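Long-range contacts in beta-lactamase II (Erythrobacter litoralis, PDB 6V3U), which probably catalyses the zinc-dependent hydrolysis of beta-lactams to substituted beta-amino acids, as other class B beta-lactamases do: residues A65-Q70 with Q96-G101; G170-G175 with A211-A216. All coordinates share one frame; numbering follows the deposited sequence.

Contact 1: residues A65-Q70 with Q96-G101; sequences AWTDEQ and QDKMGG
The backbones converge from W66 and K98, whose CA atoms lie 6.0 Å apart, to D68 and G101, whose CA atoms come within 3.8 Å; no hydrogen bond links them. K98, the centre of an inverse gamma turn, provides the main side-chain contact. K98 CB sits 3.4 Å from W66 O, a buried carbonyl oxygen that has no polar partner in the model. K98 CG reaches the indole at the edge, near the ring plane, 3.9 Å from W66 CE3. The K98 chain then bends at chi2 and chi4, so that its NZ ends beside T67 CG2. The other branch of T67, OG1, caps helix 68-82, accepting from Q70 N (3.0 Å, 156° at the hydrogen). D68 puts CG anti to its backbone N (chi1 179°), which brings OD1 to 3.1 Å from G100 O; both are acceptors, so this is proximity and not a bond. D68 OD2 also lies close to E72 OE2, which could raise the pKa of either acid. W66 NE1 bonds to I46 O, and its indole stacks on the zinc ligand H95. The contact packs the loop after the HxHxD zinc-binding motif (H93, H95, D97) of metallo-beta-lactamases against the start of helix 68-82.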
loop_
_atom_site.group_PDB
_atom_site.type_symbol
_atom_site.label_atom_id
_atom_site.label_comp_id
_atom_site.label_asym_id
_atom_site.label_seq_id
_atom_site.Cartn_x
_atom_site.Cartn_y
_atom_site.Cartn_z
ATOM N N ALA A 65 -1.628 -12.096 -18.325
ATOM C CA ALA A 65 -2.491 -12.601 -17.270
ATOM C C ALA A 65 -1.616 -13.095 -16.122
ATOM O O ALA A 65 -0.397 -12.902 -16.120
ATOM C CB ALA A 65 -3.407 -13.698 -17.805
ATOM N N TRP A 66 -2.228 -13.777 -15.148
ATOM C CA TRP A 66 -1.471 -14.304 -14.018
ATOM C C TRP A 66 -0.410 -15.298 -14.475
ATOM O O TRP A 66 0.740 -15.247 -14.024
ATOM C CB TRP A 66 -2.415 -14.966 -13.012
ATOM C CG TRP A 66 -3.173 -14.028 -12.110
ATOM C CD1 TRP A 66 -4.515 -13.789 -12.127
ATOM C CD2 TRP A 66 -2.634 -13.231 -11.032
ATOM N NE1 TRP A 66 -4.848 -12.893 -11.131
ATOM C CE2 TRP A 66 -3.713 -12.531 -10.451
ATOM C CE3 TRP A 66 -1.348 -13.040 -10.512
ATOM C CZ2 TRP A 66 -3.547 -11.650 -9.375
ATOM C CZ3 TRP A 66 -1.181 -12.160 -9.424
ATOM C CH2 TRP A 66 -2.277 -11.478 -8.877
ATOM N N THR A 67 -0.778 -16.216 -15.376
ATOM C CA THR A 67 0.078 -17.339 -15.714
ATOM C C THR A 67 0.421 -17.354 -17.196
ATOM O O THR A 67 -0.308 -16.824 -18.046
ATOM C CB THR A 67 -0.577 -18.680 -15.350
ATOM O OG1 THR A 67 -1.743 -18.868 -16.160
ATOM C CG2 THR A 67 -0.961 -18.714 -13.871
ATOM N N ASP A 68 1.556 -17.993 -17.484
ATOM C CA ASP A 68 1.941 -18.284 -18.860
ATOM C C ASP A 68 0.780 -18.899 -19.639
ATOM O O ASP A 68 0.422 -18.425 -20.724
ATOM C CB ASP A 68 3.154 -19.221 -18.857
ATOM C CG ASP A 68 3.618 -19.604 -20.263
ATOM O OD1 ASP A 68 4.514 -18.922 -20.806
ATOM O OD2 ASP A 68 3.089 -20.592 -20.821
ATOM N N GLU A 69 0.155 -19.942 -19.083
ATOM C CA GLU A 69 -0.875 -20.667 -19.826
ATOM C C GLU A 69 -2.122 -19.819 -20.043
ATOM O O GLU A 69 -2.787 -19.950 -21.080
ATOM C CB GLU A 69 -1.234 -21.966 -19.106
ATOM C CG GLU A 69 -1.656 -21.777 -17.652
ATOM C CD GLU A 69 -2.097 -23.075 -17.002
ATOM O OE1 GLU A 69 -2.048 -24.131 -17.674
ATOM O OE2 GLU A 69 -2.495 -23.034 -15.817
ATOM N N GLN A 70 -2.456 -18.954 -19.082
ATOM C CA GLN A 70 -3.541 -18.000 -19.290
ATOM C C GLN A 70 -3.184 -16.987 -20.363
ATOM O O GLN A 70 -4.058 -16.563 -21.131
ATOM C CB GLN A 70 -3.879 -17.283 -17.978
ATOM C CG GLN A 70 -4.643 -18.165 -16.999
ATOM C CD GLN A 70 -4.892 -17.498 -15.656
ATOM O OE1 GLN A 70 -4.276 -16.477 -15.327
ATOM N NE2 GLN A 70 -5.805 -18.071 -14.875
ATOM N N GLN A 96 6.142 -10.060 -9.333
ATOM C CA GLN A 96 7.504 -10.548 -9.124
ATOM C C GLN A 96 7.608 -12.049 -9.340
ATOM O O GLN A 96 8.560 -12.526 -9.963
ATOM C CB GLN A 96 7.983 -10.204 -7.716
ATOM C CG GLN A 96 8.441 -8.786 -7.530
ATOM C CD GLN A 96 8.886 -8.536 -6.095
ATOM O OE1 GLN A 96 8.695 -9.382 -5.217
ATOM N NE2 GLN A 96 9.485 -7.378 -5.855
ATOM N N ASP A 97 6.674 -12.815 -8.775
ATOM C CA ASP A 97 6.714 -14.271 -8.867
ATOM C C ASP A 97 5.971 -14.795 -10.085
ATOM O O ASP A 97 6.387 -15.794 -10.681
ATOM C CB ASP A 97 6.116 -14.907 -7.611
ATOM C CG ASP A 97 7.138 -15.116 -6.524
ATOM O OD1 ASP A 97 7.189 -14.290 -5.587
ATOM O OD2 ASP A 97 7.897 -16.105 -6.612
ATOM N N LYS A 98 4.864 -14.146 -10.442
ATOM C CA LYS A 98 4.057 -14.540 -11.593
ATOM C C LYS A 98 4.584 -13.858 -12.858
ATOM O O LYS A 98 3.925 -13.038 -13.499
ATOM C CB LYS A 98 2.591 -14.222 -11.334
ATOM C CG LYS A 98 1.959 -15.150 -10.301
ATOM C CD LYS A 98 2.250 -16.614 -10.646
ATOM C CE LYS A 98 1.424 -17.571 -9.805
ATOM N NZ LYS A 98 0.000 -17.541 -10.226
HETATM N N MSE A 99 5.814 -14.228 -13.200
HETATM C CA MSE A 99 6.523 -13.670 -14.339
HETATM C C MSE A 99 6.436 -14.629 -15.527
HETATM O O MSE A 99 6.871 -14.305 -16.637
HETATM C CB MSE A 99 7.982 -13.394 -13.961
HETATM C CG MSE A 99 8.726 -12.445 -14.887
HETATM SE SE MSE A 99 7.926 -10.669 -14.988
HETATM C CE MSE A 99 9.276 -9.805 -16.104
ATOM N N GLY A 100 5.858 -15.812 -15.284
ATOM C CA GLY A 100 5.699 -16.805 -16.333
ATOM C C GLY A 100 4.967 -16.298 -17.559
ATOM O O GLY A 100 5.190 -16.814 -18.660
ATOM N N GLY A 101 4.105 -15.291 -17.402
ATOM C CA GLY A 101 3.382 -14.755 -18.544
ATOM C C GLY A 101 4.280 -14.131 -19.598
ATOM O O GLY A 101 3.876 -13.991 -20.755
#

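Contact 2: residues G170-G175 with A211-A216; sequences GLPELG and AAFPDA
The phenyl ring of F213 is covered on opposite faces by G170 and A212, with P172 at its edge. Over one face, G170 CA lies 3.9 Å from the F213 ring centroid and 28° off the normal, a CH-pi contact. On the other, A212 CB stands 4.1 Å above the F213 plane, displaced toward the rim. Near the plane, P172 CG meets F213 CD1 at 4.3 Å. In the alpha-beta/beta-alpha sandwich of metallo-beta-lactamases, this packing joins the end of strand 168-171, in the five-stranded sheet, to the exit of helix 199-212. F213 is the first residue to leave the helical conformation. Its CG stands anti to the carbonyl carbon (chi1 -48°), which directs the ring at the strand; Y156 and A177 also touch it. Because G170 has no side chain, F213 CE1 can approach G170 CA to 3.5 Å. F213 also opens a type I beta turn ending at A216, closed by a weak bond from A216 N to F213 O of 3.4 Å. R229 NH2 bonds to both F213 O and A216 O, tying the two ends of the turn to one guanidinium nitrogen. The two segments meet again through G175 backbone atoms and A216: A216 CA makes a strongly bent CA-H...O contact with G175 O, 3.4 Å away and 122° at the hydrogen, while A216 CB packs 3.6 Å from the same G175 O.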
loop_
_atom_site.group_PDB
_atom_site.type_symbol
_atom_site.label_atom_id
_atom_site.label_comp_id
_atom_site.label_asym_id
_atom_site.label_seq_id
_atom_site.Cartn_x
_atom_site.Cartn_y
_atom_site.Cartn_z
ATOM N N GLY A 170 -4.291 5.167 -21.561
ATOM C CA GLY A 170 -5.602 5.701 -21.868
ATOM C C GLY A 170 -5.889 5.667 -23.352
ATOM O O GLY A 170 -4.985 5.598 -24.190
ATOM N N LEU A 171 -7.185 5.713 -23.661
ATOM C CA LEU A 171 -7.711 5.879 -25.015
ATOM C C LEU A 171 -8.626 7.092 -24.897
ATOM O O LEU A 171 -9.819 6.952 -24.581
ATOM C CB LEU A 171 -8.444 4.625 -25.476
ATOM C CG LEU A 171 -7.494 3.418 -25.590
ATOM C CD1 LEU A 171 -8.197 2.131 -25.244
ATOM C CD2 LEU A 171 -6.913 3.339 -26.987
ATOM N N PRO A 172 -8.089 8.306 -25.073
ATOM C CA PRO A 172 -8.890 9.516 -24.794
ATOM C C PRO A 172 -10.176 9.613 -25.603
ATOM O O PRO A 172 -11.222 10.006 -25.062
ATOM C CB PRO A 172 -7.916 10.654 -25.144
ATOM C CG PRO A 172 -6.555 10.068 -24.934
ATOM C CD PRO A 172 -6.687 8.628 -25.394
ATOM N N GLU A 173 -10.136 9.269 -26.889
ATOM C CA GLU A 173 -11.331 9.428 -27.704
ATOM C C GLU A 173 -12.442 8.471 -27.298
ATOM O O GLU A 173 -13.603 8.704 -27.644
ATOM C CB GLU A 173 -10.981 9.239 -29.183
ATOM C CG GLU A 173 -10.033 10.291 -29.736
ATOM C CD GLU A 173 -10.229 10.506 -31.224
ATOM O OE1 GLU A 173 -10.543 11.653 -31.632
ATOM O OE2 GLU A 173 -10.093 9.518 -31.984
ATOM N N LEU A 174 -12.116 7.398 -26.593
ATOM C CA LEU A 174 -13.117 6.441 -26.152
ATOM C C LEU A 174 -13.485 6.616 -24.684
ATOM O O LEU A 174 -14.311 5.856 -24.170
ATOM C CB LEU A 174 -12.617 5.015 -26.406
ATOM C CG LEU A 174 -12.076 4.795 -27.826
ATOM C CD1 LEU A 174 -11.471 3.408 -27.915
ATOM C CD2 LEU A 174 -13.164 4.997 -28.894
ATOM N N GLY A 175 -12.891 7.589 -23.996
ATOM C CA GLY A 175 -13.219 7.827 -22.599
ATOM C C GLY A 175 -12.814 6.713 -21.662
ATOM O O GLY A 175 -13.488 6.484 -20.645
ATOM N N ALA A 211 -5.770 14.377 -14.512
ATOM C CA ALA A 211 -5.623 15.470 -15.464
ATOM C C ALA A 211 -5.120 14.971 -16.816
ATOM O O ALA A 211 -5.354 15.621 -17.843
ATOM C CB ALA A 211 -4.685 16.538 -14.906
ATOM N N ALA A 212 -4.438 13.826 -16.851
ATOM C CA ALA A 212 -3.950 13.331 -18.134
ATOM C C ALA A 212 -5.098 12.812 -18.996
ATOM O O ALA A 212 -5.103 13.019 -20.212
ATOM C CB ALA A 212 -2.896 12.243 -17.924
ATOM N N PHE A 213 -6.087 12.152 -18.388
ATOM C CA PHE A 213 -7.280 11.678 -19.087
ATOM C C PHE A 213 -8.506 12.326 -18.450
ATOM O O PHE A 213 -9.290 11.666 -17.755
ATOM C CB PHE A 213 -7.359 10.153 -19.051
ATOM C CG PHE A 213 -6.064 9.485 -19.423
ATOM C CD1 PHE A 213 -5.627 9.482 -20.747
ATOM C CD2 PHE A 213 -5.259 8.904 -18.450
ATOM C CE1 PHE A 213 -4.423 8.868 -21.103
ATOM C CE2 PHE A 213 -4.058 8.299 -18.796
ATOM C CZ PHE A 213 -3.639 8.280 -20.138
ATOM N N PRO A 214 -8.698 13.629 -18.666
ATOM C CA PRO A 214 -9.729 14.350 -17.913
ATOM C C PRO A 214 -11.145 13.988 -18.317
ATOM O O PRO A 214 -12.076 14.238 -17.539
ATOM C CB PRO A 214 -9.420 15.818 -18.228
ATOM C CG PRO A 214 -8.796 15.747 -19.623
ATOM C CD PRO A 214 -7.956 14.516 -19.580
ATOM N N ASP A 215 -11.347 13.427 -19.502
ATOM C CA ASP A 215 -12.686 13.125 -19.980
ATOM C C ASP A 215 -13.039 11.658 -19.849
ATOM O O ASP A 215 -14.167 11.274 -20.168
ATOM C CB ASP A 215 -12.832 13.561 -21.439
ATOM C CG ASP A 215 -12.614 15.052 -21.623
ATOM O OD1 ASP A 215 -13.316 15.849 -20.963
ATOM O OD2 ASP A 215 -11.725 15.434 -22.418
ATOM N N ALA A 216 -12.109 10.830 -19.395
ATOM C CA ALA A 216 -12.359 9.398 -19.304
ATOM C C ALA A 216 -13.358 9.107 -18.188
ATOM O O ALA A 216 -13.118 9.453 -17.027
ATOM C CB ALA A 216 -11.051 8.662 -19.052
#

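In the fold
Contacts 1 and 2 lie on opposite sides of the chain's centre, with their own centres 29 Å apart and their nearest atoms about 17 Å apart, so neither touches the other. They follow in series along the chain: contact 1 belongs to the half built on the eight-stranded sheet, contact 2 to the half built on the five-stranded one. Contact 1 borders the active site: the W66 side chain comes, at its nearest atoms, about 5 Å from the bound zinc ion and about 4 Å from the side chain of H223, a zinc ligand together with H93 and H95. Contact 2 lies away from every known metal site and is structural packing.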